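Local structure of bartonella effector protein (Bep) substrate of VirB T4SS (Bartonella sp. 1-1C, 4PY3) at residues A[16-21]-A[26-31]; A[46-51]-A[167-172]; A[115-120]-A[150-155]. The protein is a VirB-translocated effector whose N-terminal part, modelled here, is a Fic domain, a family that typically transfers AMP from ATP to protein hydroxyls. All coordinates share one frame; numbering follows the deposited sequence.

In the fold
Contacts 1 and 2 sit at the two ends of helix 30-48, their centres 31 Å apart. Contact 1 is a surface feature: a loop from the N-terminal region leans on the start of the helix through hydroxyl hydrogen bonds and methionine contacts. Contact 2 ties the far end of the same helix to helix 159-173 by one lysine-amide hydrogen bond, with a buried lysine reaching an exposed asparagine. Contact 3 lies deepest, about 10 Å from the centre of the chain to its own centre, and is apolar, joining helix 113-126 to the end of helix 135-152. Along the chain it is nested inside the loop that contact 2 closes.

Contact 1: residues A[16-21]-A[26-31]; sequences PHMNTL and NIMSTK
Thr20 and Thr30 bring their CA atoms to 5.4 Å where the irregular chain 16-21 passes the approach to helix 30-48. The buried side chain of Thr20 carries the polar part. Its OG1 gives its hydrogen to Met28 O at 2.6 Å, arriving 43° above the carbonyl plane rather than on a lone pair. The same OG1 accepts a hydrogen from Thr30 OG1 at 3.0 Å, so the hydroxyl is held by two hydrogen bonds, one given and one received, which restricts its rotation. With OG1 beside its own backbone N (chi1 -60°), Thr20 lays CG2 against the same backbone, 3.6 Å from Ile27 O and as far from Met28 O.

Toward solvent the contact is made by two methionines and a histidine. A chi1 of -49° and an extended chi2 carry Met18 SD to Met28 CB at 3.7 Å, the two side chains crossing at about a right angle. Met28 in turn sends its terminal methyl to the imidazole edge of His17, in the plane of the ring, with CE 3.9 Å from His17 CE1; its SD lies oblique to that ring. CG of the adjoining Met18 sits over the rim of one face.

Asn23 ND2 bonds to both Leu21 O and Ile27 O, linking the two sides of the connecting loop. Ser29 is the N-cap, its OG bonded to Lys32 N: a helix start with a capping serine, across whose lead-in residues the preceding loop folds back.

Contact 2: residues A[46-51]-A[167-172]; sequences INLNKE and FEKLAE
Lys169 reaches out from helix 159-173 to Asn49, in the type I turn from Leu48 to Glu51. The tight point is a single hydrogen bond: Lys169 NZ donates to Asn49 OD1 at 2.7 Å. The ammonium sits 29° out of the carbonyl plane, with a C=O...N angle of 138°, and the two side chains cross at about a right angle. Because the acceptor is a neutral amide, this is a charge-dipole link and not a salt bridge. Lys169 bends once, at chi2 (-77°), then runs nearly straight to its tip, which lets it bridge backbones whose closest CA atoms, those of Asn49 and Lys169, remain 9.2 Å apart.

Everything else here is looser. Leu48 CD2 approaches the aliphatic part of the lysine, at CE, only to 4.3 Å, and the two segments bury just 110 Å² between them. Asn49 is on the solvent side, whereas Leu48 and the lysine are buried, so the ammonium is delivered from the interior to an amide at the surface.

Helix 59-70 fills in beside the pair: Tyr64 touches Leu48 and bonds through OH to Glu51 OE2, and Tyr61 packs on Lys169, as does Leu53 of the preceding loop. Helix 159-173 meanwhile turns Phe167 toward helix 135-152, where its ring meets Phe146 edge-to-face.

Contact 3: residues A[115-120]-A[150-155]; sequences ENLKKF and NSIAPF
Asn116 and Ile152 mark the closest approach of the two backbones, with CA atoms 7.1 Å apart, as helix 113-126 passes the end of helix 135-152. At Ala153 the chain leaves helical geometry with a positive phi (46°), and this kink directs Pro154 back toward the first helix.

Ile152 supplies the reach. Its CG1 branch, extended by a chi2 of 177°, sets CD1 over Asn116 CB at 3.7 Å and alongside the helix backbone, 3.9 Å from Asn116 O. Leu117 flanks that methyl from the next position, its CD2 standing 4.2 Å from Ile152 CD1. The other leucine branch, CD1, meets Pro154 CB at 4.2 Å, the two side chains crossing at about a right angle. Of the Asn116 side chain, CB does the touching; its ND2 is bonded to Asp112 O, four residues earlier in the chain.

Arg81 bonds through NE to Ala153 O and through NH2 to Ile152 O, at the kink. By sequence, residues 153-159 partly match the Fic signature HPFx(D/E)GN, but Ala153 replaces the usual catalytic histidine; Asn159 ND2 bonds to Phe155 O. The apolar seam seats the entry to this Fic-motif loop on helix 113-126.

Contact 1: residues A[16-21]-A[26-31]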
loop_
_atom_site.group_PDB
_atom_site.type_symbol
_atom_site.label_atom_id
_atom_site.label_comp_id
_atom_site.label_asym_id
_atom_site.label_seq_id
_atom_site.Cartn_x
_atom_site.Cartn_y
_atom_site.Cartn_z
ATOM N N PRO A 16 21.325 8.555 11.483
ATOM C CA PRO A 16 21.668 8.575 12.920
ATOM C C PRO A 16 21.528 9.944 13.564
ATOM O O PRO A 16 21.324 10.030 14.759
ATOM C CB PRO A 16 23.135 8.146 12.959
ATOM C CG PRO A 16 23.407 7.554 11.615
ATOM C CD PRO A 16 22.497 8.251 10.653
ATOM N N HIS A 17 21.621 10.980 12.748
ATOM C CA HIS A 17 21.604 12.352 13.221
ATOM C C HIS A 17 20.356 13.138 12.799
ATOM O O HIS A 17 20.133 14.236 13.314
ATOM C CB HIS A 17 22.875 13.087 12.751
ATOM C CG HIS A 17 22.916 13.327 11.277
ATOM N ND1 HIS A 17 22.852 12.308 10.352
ATOM C CD2 HIS A 17 23.003 14.469 10.565
ATOM C CE1 HIS A 17 22.900 12.811 9.136
ATOM N NE2 HIS A 17 22.987 14.123 9.235
ATOM N N MET A 18 19.549 12.588 11.896
ATOM C CA MET A 18 18.243 13.178 11.550
ATOM C C MET A 18 17.104 12.152 11.404
ATOM O O MET A 18 17.321 10.997 11.043
ATOM C CB MET A 18 18.369 13.965 10.256
ATOM C CG MET A 18 19.530 14.928 10.215
ATOM S SD MET A 18 19.343 16.224 8.982
ATOM C CE MET A 18 17.982 17.137 9.692
ATOM N N ASN A 19 15.871 12.576 11.687
ATOM C CA ASN A 19 14.709 11.653 11.584
ATOM C C ASN A 19 14.349 11.231 10.206
ATOM O O ASN A 19 13.443 10.407 10.045
ATOM C CB ASN A 19 13.410 12.326 11.933
ATOM C CG ASN A 19 13.396 12.927 13.265
ATOM O OD1 ASN A 19 14.157 12.526 14.124
ATOM N ND2 ASN A 19 12.506 13.890 13.472
ATOM N N THR A 20 14.866 11.943 9.230
ATOM C CA THR A 20 14.564 11.679 7.860
ATOM C C THR A 20 14.968 10.261 7.480
ATOM O O THR A 20 15.967 9.732 7.968
ATOM C CB THR A 20 15.323 12.702 7.032
ATOM O OG1 THR A 20 14.888 14.018 7.407
ATOM C CG2 THR A 20 15.112 12.486 5.576
ATOM N N LEU A 21 14.162 9.640 6.613
ATOM C CA LEU A 21 14.443 8.293 6.143
ATOM C C LEU A 21 15.686 8.307 5.250
ATOM O O LEU A 21 15.847 9.182 4.391
ATOM C CB LEU A 21 13.240 7.699 5.390
ATOM C CG LEU A 21 12.047 7.260 6.245
ATOM C CD1 LEU A 21 10.831 6.913 5.390
ATOM C CD2 LEU A 21 12.401 6.069 7.126
ATOM N N ASN A 26 20.585 11.142 -0.777
ATOM C CA ASN A 26 21.279 11.805 0.327
ATOM C C ASN A 26 20.581 13.103 0.729
ATOM O O ASN A 26 21.223 14.068 1.106
ATOM C CB ASN A 26 22.744 12.058 -0.045
ATOM C CG ASN A 26 23.487 10.798 -0.460
ATOM O OD1 ASN A 26 24.208 10.832 -1.436
ATOM N ND2 ASN A 26 23.300 9.688 0.254
ATOM N N ILE A 27 19.254 13.111 0.645
ATOM C CA ILE A 27 18.440 14.271 1.014
ATOM C C ILE A 27 18.061 14.201 2.487
ATOM O O ILE A 27 17.545 13.181 2.956
ATOM C CB ILE A 27 17.156 14.350 0.159
ATOM C CG1 ILE A 27 17.522 14.708 -1.281
ATOM C CG2 ILE A 27 16.188 15.382 0.723
ATOM C CD1 ILE A 27 16.377 14.584 -2.262
ATOM N N MET A 28 18.292 15.296 3.201
ATOM C CA MET A 28 18.123 15.327 4.655
ATOM C C MET A 28 16.823 15.986 5.089
ATOM O O MET A 28 16.388 15.802 6.213
ATOM C CB MET A 28 19.300 16.063 5.287
ATOM C CG MET A 28 20.658 15.520 4.883
ATOM S SD MET A 28 20.817 13.766 5.273
ATOM C CE MET A 28 22.600 13.589 5.340
ATOM N N SER A 29 16.198 16.743 4.198
ATOM C CA SER A 29 14.905 17.357 4.491
ATOM C C SER A 29 13.773 16.377 4.160
ATOM O O SER A 29 13.684 15.879 3.045
ATOM C CB SER A 29 14.727 18.646 3.687
ATOM O OG SER A 29 13.386 19.086 3.742
ATOM N N THR A 30 12.925 16.095 5.142
ATOM C CA THR A 30 11.790 15.203 4.938
ATOM C C THR A 30 10.822 15.789 3.901
ATOM O O THR A 30 10.256 15.053 3.093
ATOM C CB THR A 30 11.060 14.914 6.269
ATOM O OG1 THR A 30 11.870 14.048 7.068
ATOM C CG2 THR A 30 9.699 14.238 6.035
ATOM N N LYS A 31 10.645 17.108 3.926
ATOM C CA LYS A 31 9.786 17.787 2.965
ATOM C C LYS A 31 10.295 17.626 1.531
ATOM O O LYS A 31 9.533 17.241 0.644
ATOM C CB LYS A 31 9.678 19.271 3.318
#

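Contact 2: residues A[46-51]-A[167-172]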
loop_
_atom_site.group_PDB
_atom_site.type_symbol
_atom_site.label_atom_id
_atom_site.label_comp_id
_atom_site.label_asym_id
_atom_site.label_seq_id
_atom_site.Cartn_x
_atom_site.Cartn_y
_atom_site.Cartn_z
ATOM N N ILE A 46 4.600 5.471 -15.239
ATOM C CA ILE A 46 4.523 5.557 -16.698
ATOM C C ILE A 46 5.034 4.273 -17.351
ATOM O O ILE A 46 4.395 3.729 -18.254
ATOM C CB ILE A 46 5.282 6.782 -17.247
ATOM C CG1 ILE A 46 4.554 8.063 -16.842
ATOM C CG2 ILE A 46 5.411 6.714 -18.763
ATOM C CD1 ILE A 46 5.336 9.321 -17.118
ATOM N N ASN A 47 6.174 3.771 -16.894
ATOM C CA ASN A 47 6.694 2.516 -17.429
ATOM C C ASN A 47 5.878 1.322 -16.975
ATOM O O ASN A 47 5.593 0.425 -17.753
ATOM C CB ASN A 47 8.167 2.353 -17.080
ATOM C CG ASN A 47 9.043 3.257 -17.916
ATOM O OD1 ASN A 47 8.985 3.203 -19.148
ATOM N ND2 ASN A 47 9.842 4.087 -17.272
ATOM N N LEU A 48 5.472 1.335 -15.719
ATOM C CA LEU A 48 4.603 0.294 -15.184
ATOM C C LEU A 48 3.294 0.143 -15.971
ATOM O O LEU A 48 2.836 -0.976 -16.211
ATOM C CB LEU A 48 4.290 0.617 -13.732
ATOM C CG LEU A 48 3.529 -0.468 -12.984
ATOM C CD1 LEU A 48 4.457 -1.635 -12.716
ATOM C CD2 LEU A 48 2.935 0.045 -11.683
ATOM N N ASN A 49 2.703 1.265 -16.382
ATOM C CA ASN A 49 1.454 1.227 -17.142
ATOM C C ASN A 49 1.591 0.609 -18.525
ATOM O O ASN A 49 0.592 0.251 -19.139
ATOM C CB ASN A 49 0.845 2.620 -17.266
ATOM C CG ASN A 49 0.255 3.111 -15.964
ATOM O OD1 ASN A 49 0.025 2.335 -15.042
ATOM N ND2 ASN A 49 0.018 4.410 -15.876
ATOM N N LYS A 50 2.820 0.493 -19.022
ATOM C CA LYS A 50 3.062 -0.184 -20.290
ATOM C C LYS A 50 3.090 -1.700 -20.141
ATOM O O LYS A 50 3.053 -2.405 -21.155
ATOM C CB LYS A 50 4.392 0.242 -20.895
ATOM C CG LYS A 50 4.484 1.708 -21.240
ATOM C CD LYS A 50 5.845 2.009 -21.836
ATOM C CE LYS A 50 6.196 3.478 -21.702
ATOM N NZ LYS A 50 7.532 3.759 -22.293
ATOM N N GLU A 51 3.137 -2.213 -18.905
ATOM C CA GLU A 51 3.278 -3.674 -18.745
ATOM C C GLU A 51 1.883 -4.357 -18.626
ATOM O O GLU A 51 0.889 -3.746 -18.184
ATOM C CB GLU A 51 4.390 -4.167 -17.764
ATOM C CG GLU A 51 4.257 -3.815 -16.305
ATOM C CD GLU A 51 5.667 -3.850 -15.637
ATOM O OE1 GLU A 51 6.202 -4.962 -15.676
ATOM O OE2 GLU A 51 6.291 -2.847 -15.139
ATOM N N PHE A 167 -4.731 -1.839 -6.330
ATOM C CA PHE A 167 -6.185 -1.942 -6.477
ATOM C C PHE A 167 -6.713 -1.332 -7.756
ATOM O O PHE A 167 -7.658 -1.866 -8.332
ATOM C CB PHE A 167 -6.918 -1.393 -5.256
ATOM C CG PHE A 167 -7.079 -2.415 -4.179
ATOM C CD1 PHE A 167 -5.991 -2.786 -3.386
ATOM C CD2 PHE A 167 -8.297 -3.051 -3.982
ATOM C CE1 PHE A 167 -6.132 -3.751 -2.398
ATOM C CE2 PHE A 167 -8.443 -4.017 -3.001
ATOM C CZ PHE A 167 -7.363 -4.369 -2.208
ATOM N N GLU A 168 -6.090 -0.266 -8.247
ATOM C CA GLU A 168 -6.458 0.262 -9.564
ATOM C C GLU A 168 -6.195 -0.776 -10.660
ATOM O O GLU A 168 -7.030 -0.979 -11.545
ATOM C CB GLU A 168 -5.739 1.571 -9.868
ATOM C CG GLU A 168 -6.136 2.697 -8.919
ATOM C CD GLU A 168 -5.624 4.062 -9.350
ATOM O OE1 GLU A 168 -4.986 4.150 -10.421
ATOM O OE2 GLU A 168 -5.875 5.053 -8.621
ATOM N N LYS A 169 -5.060 -1.461 -10.570
ATOM C CA LYS A 169 -4.729 -2.528 -11.521
ATOM C C LYS A 169 -5.664 -3.730 -11.383
ATOM O O LYS A 169 -6.010 -4.374 -12.368
ATOM C CB LYS A 169 -3.293 -2.995 -11.322
ATOM C CG LYS A 169 -2.253 -1.921 -11.579
ATOM C CD LYS A 169 -2.038 -1.690 -13.058
ATOM C CE LYS A 169 -1.050 -0.560 -13.280
ATOM N NZ LYS A 169 -1.146 -0.044 -14.671
ATOM N N LEU A 170 -6.031 -4.049 -10.149
ATOM C CA LEU A 170 -6.952 -5.141 -9.871
ATOM C C LEU A 170 -8.335 -4.860 -10.484
ATOM O O LEU A 170 -8.937 -5.733 -11.117
ATOM C CB LEU A 170 -7.069 -5.339 -8.359
ATOM C CG LEU A 170 -7.952 -6.489 -7.858
ATOM C CD1 LEU A 170 -7.303 -7.832 -8.146
ATOM C CD2 LEU A 170 -8.225 -6.340 -6.371
ATOM N N ALA A 171 -8.817 -3.631 -10.298
ATOM C CA ALA A 171 -10.094 -3.188 -10.860
ATOM C C ALA A 171 -10.101 -3.303 -12.380
ATOM O O ALA A 171 -11.034 -3.865 -12.971
ATOM C CB ALA A 171 -10.387 -1.755 -10.443
ATOM N N GLU A 172 -9.048 -2.781 -13.003
ATOM C CA GLU A 172 -8.885 -2.869 -14.454
ATOM C C GLU A 172 -8.960 -4.316 -14.933
ATOM O O GLU A 172 -9.723 -4.626 -15.839
ATOM C CB GLU A 172 -7.566 -2.240 -14.885
ATOM C CG GLU A 172 -7.452 -2.022 -16.384
ATOM C CD GLU A 172 -6.095 -1.487 -16.795
ATOM O OE1 GLU A 172 -5.411 -0.869 -15.952
ATOM O OE2 GLU A 172 -5.702 -1.693 -17.964
#

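Contact 3: residues A[115-120]-A[150-155]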
loop_
_atom_site.group_PDB
_atom_site.type_symbol
_atom_site.label_atom_id
_atom_site.label_comp_id
_atom_site.label_asym_id
_atom_site.label_seq_id
_atom_site.Cartn_x
_atom_site.Cartn_y
_atom_site.Cartn_z
ATOM N N GLU A 115 2.138 -14.260 7.265
ATOM C CA GLU A 115 0.921 -15.070 7.359
ATOM C C GLU A 115 -0.271 -14.271 6.825
ATOM O O GLU A 115 -1.093 -14.806 6.092
ATOM C CB GLU A 115 0.667 -15.572 8.785
ATOM N N ASN A 116 -0.345 -12.989 7.181
ATOM C CA ASN A 116 -1.418 -12.121 6.696
ATOM C C ASN A 116 -1.362 -11.883 5.193
ATOM O O ASN A 116 -2.398 -11.903 4.523
ATOM C CB ASN A 116 -1.422 -10.790 7.448
ATOM C CG ASN A 116 -2.151 -10.879 8.777
ATOM O OD1 ASN A 116 -3.373 -10.753 8.836
ATOM N ND2 ASN A 116 -1.409 -11.108 9.846
ATOM N N LEU A 117 -0.166 -11.650 4.663
ATOM C CA LEU A 117 -0.007 -11.465 3.221
ATOM C C LEU A 117 -0.380 -12.746 2.481
ATOM O O LEU A 117 -1.013 -12.689 1.428
ATOM C CB LEU A 117 1.418 -11.060 2.857
ATOM C CG LEU A 117 1.827 -9.615 3.164
ATOM C CD1 LEU A 117 3.281 -9.422 2.805
ATOM C CD2 LEU A 117 0.972 -8.591 2.423
ATOM N N LYS A 118 0.002 -13.894 3.042
ATOM C CA LYS A 118 -0.396 -15.181 2.489
ATOM C C LYS A 118 -1.921 -15.304 2.483
ATOM O O LYS A 118 -2.504 -15.691 1.474
ATOM C CB LYS A 118 0.234 -16.334 3.267
ATOM N N LYS A 119 -2.569 -14.946 3.590
ATOM C CA LYS A 119 -4.032 -14.995 3.668
ATOM C C LYS A 119 -4.670 -14.069 2.626
ATOM O O LYS A 119 -5.650 -14.429 1.971
ATOM C CB LYS A 119 -4.502 -14.627 5.077
ATOM N N PHE A 120 -4.089 -12.883 2.479
ATOM C CA PHE A 120 -4.474 -11.923 1.447
ATOM C C PHE A 120 -4.384 -12.524 0.045
ATOM O O PHE A 120 -5.314 -12.396 -0.751
ATOM C CB PHE A 120 -3.574 -10.689 1.560
ATOM C CG PHE A 120 -3.841 -9.631 0.532
ATOM C CD1 PHE A 120 -4.910 -8.764 0.676
ATOM C CD2 PHE A 120 -3.010 -9.487 -0.568
ATOM C CE1 PHE A 120 -5.160 -7.779 -0.267
ATOM C CE2 PHE A 120 -3.251 -8.502 -1.515
ATOM C CZ PHE A 120 -4.324 -7.642 -1.360
ATOM N N ASN A 150 -4.654 -2.718 4.156
ATOM C CA ASN A 150 -4.280 -1.486 4.819
ATOM C C ASN A 150 -3.819 -1.716 6.257
ATOM O O ASN A 150 -2.849 -1.101 6.712
ATOM C CB ASN A 150 -5.423 -0.485 4.822
ATOM C CG ASN A 150 -5.004 0.839 5.429
ATOM O OD1 ASN A 150 -4.221 1.583 4.841
ATOM N ND2 ASN A 150 -5.483 1.117 6.628
ATOM N N SER A 151 -4.489 -2.632 6.955
ATOM C CA SER A 151 -4.146 -2.932 8.350
ATOM C C SER A 151 -2.828 -3.712 8.497
ATOM O O SER A 151 -2.213 -3.720 9.573
ATOM C CB SER A 151 -5.270 -3.725 9.009
ATOM O OG SER A 151 -5.296 -5.041 8.496
ATOM N N ILE A 152 -2.387 -4.344 7.416
ATOM C CA ILE A 152 -1.106 -5.048 7.399
ATOM C C ILE A 152 0.075 -4.066 7.325
ATOM O O ILE A 152 1.063 -4.216 8.039
ATOM C CB ILE A 152 -1.011 -6.022 6.216
ATOM C CG1 ILE A 152 -2.165 -7.038 6.287
ATOM C CG2 ILE A 152 0.343 -6.736 6.217
ATOM C CD1 ILE A 152 -2.229 -8.011 5.130
ATOM N N ALA A 153 -0.037 -3.093 6.423
ATOM C CA ALA A 153 0.998 -2.094 6.197
ATOM C C ALA A 153 2.366 -2.762 6.117
ATOM O O ALA A 153 3.267 -2.464 6.917
ATOM C CB ALA A 153 0.968 -1.052 7.293
ATOM N N PRO A 154 2.537 -3.658 5.130
ATOM C CA PRO A 154 3.725 -4.494 5.054
ATOM C C PRO A 154 5.063 -3.759 4.852
ATOM O O PRO A 154 6.120 -4.338 5.170
ATOM C CB PRO A 154 3.428 -5.382 3.859
ATOM C CG PRO A 154 2.625 -4.512 2.964
ATOM C CD PRO A 154 1.752 -3.722 3.890
ATOM N N PHE A 155 5.043 -2.538 4.326
ATOM C CA PHE A 155 6.297 -1.793 4.092
ATOM C C PHE A 155 6.583 -0.757 5.176
ATOM O O PHE A 155 5.678 -0.283 5.850
ATOM C CB PHE A 155 6.282 -1.114 2.727
ATOM C CG PHE A 155 5.969 -2.050 1.600
ATOM C CD1 PHE A 155 6.945 -2.879 1.086
ATOM C CD2 PHE A 155 4.693 -2.112 1.071
ATOM C CE1 PHE A 155 6.662 -3.755 0.057
ATOM C CE2 PHE A 155 4.400 -2.989 0.047
ATOM C CZ PHE A 155 5.382 -3.817 -0.458
#